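Local atomic coordinates of ORF10 (Moritella marina, PDB entry 6RIW), a protein that forms the ketosynthase-chain length factor didomain of a polyunsaturated fatty acid synthase and probably takes part in chain elongation as a 3-oxoacyl-[acyl-carrier-protein] synthase. Residues 149-161 / 596-608. Residues are numbered along the deposited sequence; the frame is centred on the assembly and turned at random.
Sequences LHPDFQLTHYTAP and NLTTQIEDSLLQQ
The Gln608 side chain lies across the backbone of Asp152 to Gln154, its amide oxygen close to the Phe153 ring. NE2 donates to Asp152 O (3.0 Å), with the acceptor in the amide plane of Gln608, while OE1 receives Gln154 N from above its carbonyl plane. A leucine in place of Gln608 would offer no amide, and Asp152 O and Gln154 N would probably lose their mates on the helix. One turn back along helix 597-608, Ser604 OG gives its proton to Gln154 O (2.7 Å), in the carbonyl plane on a lone pair, and takes a weak bond from Thr156 N. Thr156 CG2 rests 3.4 Å from Ser604 OG. A further turn back, the extended Gln600 side chain sends NE2 almost straight to Thr156 O (2.8 Å, N-H...O angle 172°), and its amide carbon packs against CA and CB of Tyr158. One water joins Thr156 OG1 to Asp603 OD2, and a second links Tyr158 O to Thr599 OG1, which also bonds Tyr48. Leu155, its CG anti to the backbone N (chi1 -173°), carries CD1 to 3.6 Å from Ile601 CD1 and CD2 to Leu597 CD2. Asn596 OD1, bonded to Arg592, meets the edge of the Tyr158 ring at CD2 (3.4 Å), the amide nearly perpendicular to the ring. Helix 614-628 packs on Leu597 and Ile601, whereas helix 129-148 touches Phe153 and Gln600. Gln600, Ser604 and Gln608, one helical turn apart, thus hold the extended backbone from Phe153 to His157 along the helix, joining the two thiolase-like ketosynthase family regions of the didomain far from the magnesium site.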
loop_
_atom_site.group_PDB
_atom_site.type_symbol
_atom_site.label_atom_id
_atom_site.label_comp_id
_atom_site.label_asym_id
_atom_site.label_seq_id
_atom_site.Cartn_x
_atom_site.Cartn_y
_atom_site.Cartn_z
ATOM N N LEU A 149 -5.754 -29.164 -28.008
ATOM C CA LEU A 149 -4.794 -30.268 -28.043
ATOM C C LEU A 149 -5.434 -31.639 -27.889
ATOM O O LEU A 149 -5.137 -32.553 -28.667
ATOM C CB LEU A 149 -3.744 -30.083 -26.940
ATOM C CG LEU A 149 -2.926 -28.789 -27.000
ATOM C CD1 LEU A 149 -2.058 -28.636 -25.745
ATOM C CD2 LEU A 149 -2.075 -28.770 -28.256
ATOM N N HIS A 150 -6.303 -31.798 -26.907
ATOM C CA HIS A 150 -6.733 -33.112 -26.473
ATOM C C HIS A 150 -7.740 -32.934 -25.351
ATOM O O HIS A 150 -7.471 -32.185 -24.396
ATOM C CB HIS A 150 -5.521 -33.935 -26.005
ATOM C CG HIS A 150 -5.780 -35.404 -25.919
ATOM N ND1 HIS A 150 -6.725 -35.945 -25.071
ATOM C CD2 HIS A 150 -5.197 -36.452 -26.556
ATOM C CE1 HIS A 150 -6.724 -37.260 -25.198
ATOM N NE2 HIS A 150 -5.809 -37.591 -26.096
ATOM N N PRO A 151 -8.905 -33.584 -25.438
ATOM C CA PRO A 151 -9.911 -33.460 -24.374
ATOM C C PRO A 151 -9.412 -33.904 -23.014
ATOM O O PRO A 151 -9.983 -33.496 -21.995
ATOM C CB PRO A 151 -11.054 -34.357 -24.863
ATOM C CG PRO A 151 -10.412 -35.300 -25.830
ATOM C CD PRO A 151 -9.332 -34.511 -26.501
ATOM N N ASP A 152 -8.364 -34.716 -22.959
ATOM C CA ASP A 152 -7.808 -35.180 -21.693
ATOM C C ASP A 152 -6.570 -34.397 -21.272
ATOM O O ASP A 152 -5.905 -34.782 -20.305
ATOM C CB ASP A 152 -7.488 -36.677 -21.788
ATOM C CG ASP A 152 -8.735 -37.522 -22.050
ATOM O OD1 ASP A 152 -9.824 -37.204 -21.501
ATOM O OD2 ASP A 152 -8.631 -38.505 -22.815
ATOM N N PHE A 153 -6.221 -33.325 -21.982
ATOM C CA PHE A 153 -5.156 -32.460 -21.500
ATOM C C PHE A 153 -5.504 -31.920 -20.113
ATOM O O PHE A 153 -6.658 -31.580 -19.838
ATOM C CB PHE A 153 -4.920 -31.289 -22.454
ATOM C CG PHE A 153 -3.881 -30.334 -21.950
ATOM C CD1 PHE A 153 -2.542 -30.543 -22.230
ATOM C CD2 PHE A 153 -4.232 -29.256 -21.148
ATOM C CE1 PHE A 153 -1.573 -29.686 -21.741
ATOM C CE2 PHE A 153 -3.251 -28.400 -20.655
ATOM C CZ PHE A 153 -1.932 -28.619 -20.958
ATOM N N GLN A 154 -4.501 -31.846 -19.238
ATOM C CA GLN A 154 -4.677 -31.291 -17.899
ATOM C C GLN A 154 -3.517 -30.367 -17.578
ATOM O O GLN A 154 -2.357 -30.772 -17.655
ATOM C CB GLN A 154 -4.728 -32.378 -16.823
ATOM C CG GLN A 154 -5.956 -33.232 -16.792
ATOM C CD GLN A 154 -5.819 -34.251 -15.689
ATOM O OE1 GLN A 154 -4.899 -35.065 -15.703
ATOM N NE2 GLN A 154 -6.693 -34.186 -14.711
ATOM N N LEU A 155 -3.826 -29.131 -17.215
ATOM C CA LEU A 155 -2.799 -28.232 -16.716
ATOM C C LEU A 155 -2.493 -28.540 -15.254
ATOM O O LEU A 155 -3.389 -28.882 -14.473
ATOM C CB LEU A 155 -3.265 -26.783 -16.865
ATOM C CG LEU A 155 -2.263 -25.680 -16.537
ATOM C CD1 LEU A 155 -1.111 -25.690 -17.514
ATOM C CD2 LEU A 155 -3.026 -24.347 -16.618
ATOM N N THR A 156 -1.227 -28.406 -14.876
ATOM C CA THR A 156 -0.865 -28.587 -13.475
ATOM C C THR A 156 -1.067 -27.287 -12.694
ATOM O O THR A 156 -0.986 -26.187 -13.250
ATOM C CB THR A 156 0.581 -29.073 -13.332
ATOM O OG1 THR A 156 1.478 -28.092 -13.857
ATOM C CG2 THR A 156 0.783 -30.402 -14.086
ATOM N N HIS A 157 -1.348 -27.423 -11.394
ATOM C CA HIS A 157 -1.449 -26.249 -10.527
ATOM C C HIS A 157 -0.107 -25.504 -10.444
ATOM O O HIS A 157 0.973 -26.096 -10.536
ATOM C CB HIS A 157 -1.945 -26.680 -9.133
ATOM C CG HIS A 157 -2.653 -25.601 -8.369
ATOM N ND1 HIS A 157 -3.968 -25.266 -8.597
ATOM C CD2 HIS A 157 -2.231 -24.795 -7.368
ATOM C CE1 HIS A 157 -4.327 -24.300 -7.773
ATOM N NE2 HIS A 157 -3.289 -23.995 -7.017
ATOM N N TYR A 158 -0.170 -24.177 -10.255
ATOM C CA TYR A 158 1.046 -23.362 -10.354
ATOM C C TYR A 158 2.065 -23.670 -9.254
ATOM O O TYR A 158 3.272 -23.548 -9.485
ATOM C CB TYR A 158 0.677 -21.871 -10.353
ATOM C CG TYR A 158 0.392 -21.303 -8.976
ATOM C CD1 TYR A 158 -0.798 -21.582 -8.323
ATOM C CD2 TYR A 158 1.332 -20.488 -8.339
ATOM C CE1 TYR A 158 -1.054 -21.050 -7.031
ATOM C CE2 TYR A 158 1.095 -19.954 -7.058
ATOM C CZ TYR A 158 -0.088 -20.244 -6.418
ATOM O OH TYR A 158 -0.296 -19.722 -5.153
ATOM N N THR A 159 1.612 -24.078 -8.068
ATOM C CA THR A 159 2.485 -24.505 -6.973
ATOM C C THR A 159 1.686 -25.519 -6.164
ATOM O O THR A 159 0.547 -25.845 -6.514
ATOM C CB THR A 159 2.962 -23.314 -6.124
ATOM O OG1 THR A 159 4.077 -23.691 -5.301
ATOM C CG2 THR A 159 1.843 -22.783 -5.219
ATOM N N ALA A 160 2.264 -26.025 -5.079
ATOM C CA ALA A 160 1.473 -26.935 -4.252
ATOM C C ALA A 160 0.233 -26.190 -3.759
ATOM O O ALA A 160 0.370 -25.111 -3.161
ATOM C CB ALA A 160 2.275 -27.457 -3.063
ATOM N N PRO A 161 -0.966 -26.698 -4.010
ATOM C CA PRO A 161 -2.181 -25.992 -3.571
ATOM C C PRO A 161 -2.312 -26.010 -2.058
ATOM O O PRO A 161 -2.001 -27.010 -1.407
ATOM C CB PRO A 161 -3.327 -26.791 -4.215
ATOM C CG PRO A 161 -2.687 -27.853 -5.047
ATOM C CD PRO A 161 -1.251 -27.961 -4.709
ATOM N N ASN A 596 4.120 -18.155 -14.559
ATOM C CA ASN A 596 4.241 -19.490 -13.971
ATOM C C ASN A 596 3.894 -20.596 -14.963
ATOM O O ASN A 596 4.245 -21.763 -14.729
ATOM C CB ASN A 596 3.347 -19.569 -12.734
ATOM C CG ASN A 596 3.929 -20.431 -11.639
ATOM O OD1 ASN A 596 3.989 -20.014 -10.481
ATOM N ND2 ASN A 596 4.310 -21.672 -11.984
ATOM N N LEU A 597 3.244 -20.260 -16.079
ATOM C CA LEU A 597 2.924 -21.290 -17.058
ATOM C C LEU A 597 4.184 -21.943 -17.633
ATOM O O LEU A 597 4.080 -23.031 -18.194
ATOM C CB LEU A 597 2.050 -20.716 -18.177
ATOM C CG LEU A 597 0.634 -20.346 -17.711
ATOM C CD1 LEU A 597 -0.117 -19.586 -18.826
ATOM C CD2 LEU A 597 -0.122 -21.588 -17.343
ATOM N N THR A 598 5.353 -21.297 -17.510
ATOM C CA THR A 598 6.643 -21.916 -17.849
ATOM C C THR A 598 6.776 -23.330 -17.283
ATOM O O THR A 598 7.038 -24.296 -18.012
ATOM C CB THR A 598 7.793 -21.048 -17.319
ATOM O OG1 THR A 598 7.851 -19.829 -18.067
ATOM C CG2 THR A 598 9.135 -21.780 -17.453
ATOM N N THR A 599 6.631 -23.470 -15.974
ATOM C CA THR A 599 6.782 -24.795 -15.395
ATOM C C THR A 599 5.474 -25.550 -15.372
ATOM O O THR A 599 5.485 -26.786 -15.402
ATOM C CB THR A 599 7.362 -24.708 -13.976
ATOM O OG1 THR A 599 6.626 -23.747 -13.206
ATOM C CG2 THR A 599 8.831 -24.292 -14.032
ATOM N N GLN A 600 4.336 -24.849 -15.346
ATOM C CA GLN A 600 3.062 -25.564 -15.398
ATOM C C GLN A 600 2.911 -26.341 -16.701
ATOM O O GLN A 600 2.476 -27.501 -16.686
ATOM C CB GLN A 600 1.893 -24.602 -15.233
ATOM C CG GLN A 600 1.761 -24.103 -13.825
ATOM C CD GLN A 600 0.734 -23.022 -13.750
ATOM O OE1 GLN A 600 1.078 -21.838 -13.842
ATOM N NE2 GLN A 600 -0.546 -23.414 -13.627
ATOM N N ILE A 601 3.264 -25.728 -17.835
ATOM C CA ILE A 601 3.105 -26.421 -19.117
ATOM C C ILE A 601 4.177 -27.497 -19.269
ATOM O O ILE A 601 3.899 -28.603 -19.740
ATOM C CB ILE A 601 3.156 -25.424 -20.293
ATOM C CG1 ILE A 601 2.016 -24.401 -20.206
ATOM C CG2 ILE A 601 3.097 -26.176 -21.617
ATOM C CD1 ILE A 601 0.686 -24.944 -20.582
ATOM N N GLU A 602 5.409 -27.197 -18.864
ATOM C CA GLU A 602 6.451 -28.226 -18.922
ATOM C C GLU A 602 6.044 -29.457 -18.119
ATOM O O GLU A 602 6.128 -30.593 -18.613
ATOM C CB GLU A 602 7.788 -27.671 -18.430
ATOM C CG GLU A 602 8.913 -28.703 -18.490
ATOM C CD GLU A 602 10.253 -28.166 -17.999
ATOM O OE1 GLU A 602 10.301 -27.460 -16.962
ATOM O OE2 GLU A 602 11.274 -28.473 -18.653
ATOM N N ASP A 603 5.577 -29.246 -16.880
ATOM C CA ASP A 603 5.157 -30.362 -16.033
ATOM C C ASP A 603 4.000 -31.136 -16.646
ATOM O O ASP A 603 3.951 -32.370 -16.553
ATOM C CB ASP A 603 4.756 -29.857 -14.646
ATOM C CG ASP A 603 5.945 -29.432 -13.809
ATOM O OD1 ASP A 603 7.104 -29.667 -14.232
ATOM O OD2 ASP A 603 5.719 -28.849 -12.722
ATOM N N SER A 604 3.034 -30.430 -17.237
ATOM C CA SER A 604 1.893 -31.091 -17.852
ATOM C C SER A 604 2.330 -31.999 -18.994
ATOM O O SER A 604 1.893 -33.151 -19.087
ATOM C CB SER A 604 0.909 -30.033 -18.363
ATOM O OG SER A 604 0.084 -29.571 -17.319
ATOM N N LEU A 605 3.141 -31.470 -19.908
ATOM C CA LEU A 605 3.608 -32.259 -21.047
ATOM C C LEU A 605 4.390 -33.481 -20.591
ATOM O O LEU A 605 4.196 -34.589 -21.115
ATOM C CB LEU A 605 4.485 -31.403 -21.949
ATOM C CG LEU A 605 3.741 -30.262 -22.638
ATOM C CD1 LEU A 605 4.791 -29.313 -23.201
ATOM C CD2 LEU A 605 2.816 -30.813 -23.726
ATOM N N LEU A 606 5.284 -33.293 -19.619
ATOM C CA LEU A 606 6.043 -34.416 -19.079
ATOM C C LEU A 606 5.114 -35.452 -18.468
ATOM O O LEU A 606 5.138 -36.633 -18.838
ATOM C CB LEU A 606 7.046 -33.897 -18.040
ATOM C CG LEU A 606 8.242 -34.800 -17.744
ATOM C CD1 LEU A 606 9.028 -35.043 -19.010
ATOM C CD2 LEU A 606 9.105 -34.151 -16.681
ATOM N N GLN A 607 4.279 -35.031 -17.520
ATOM C CA GLN A 607 3.504 -36.007 -16.776
ATOM C C GLN A 607 2.505 -36.723 -17.660
ATOM O O GLN A 607 2.227 -37.905 -17.428
ATOM C CB GLN A 607 2.804 -35.347 -15.593
ATOM C CG GLN A 607 3.787 -35.008 -14.479
ATOM C CD GLN A 607 3.204 -34.106 -13.433
ATOM O OE1 GLN A 607 2.010 -34.158 -13.137
ATOM N NE2 GLN A 607 4.054 -33.277 -12.840
ATOM N N GLN A 608 1.969 -36.046 -18.688
ATOM C CA GLN A 608 0.942 -36.693 -19.487
ATOM C C GLN A 608 1.523 -37.575 -20.582
ATOM O O GLN A 608 0.765 -38.314 -21.218
ATOM C CB GLN A 608 -0.001 -35.650 -20.097
ATOM C CG GLN A 608 -0.805 -34.909 -19.004
ATOM C CD GLN A 608 -2.169 -34.449 -19.498
ATOM O OE1 GLN A 608 -2.260 -33.462 -20.200
ATOM N NE2 GLN A 608 -3.231 -35.153 -19.105
HETATM O O HOH W 1 3.753 -27.388 -12.137
HETATM O O HOH W 2 4.622 -24.925 -11.597
#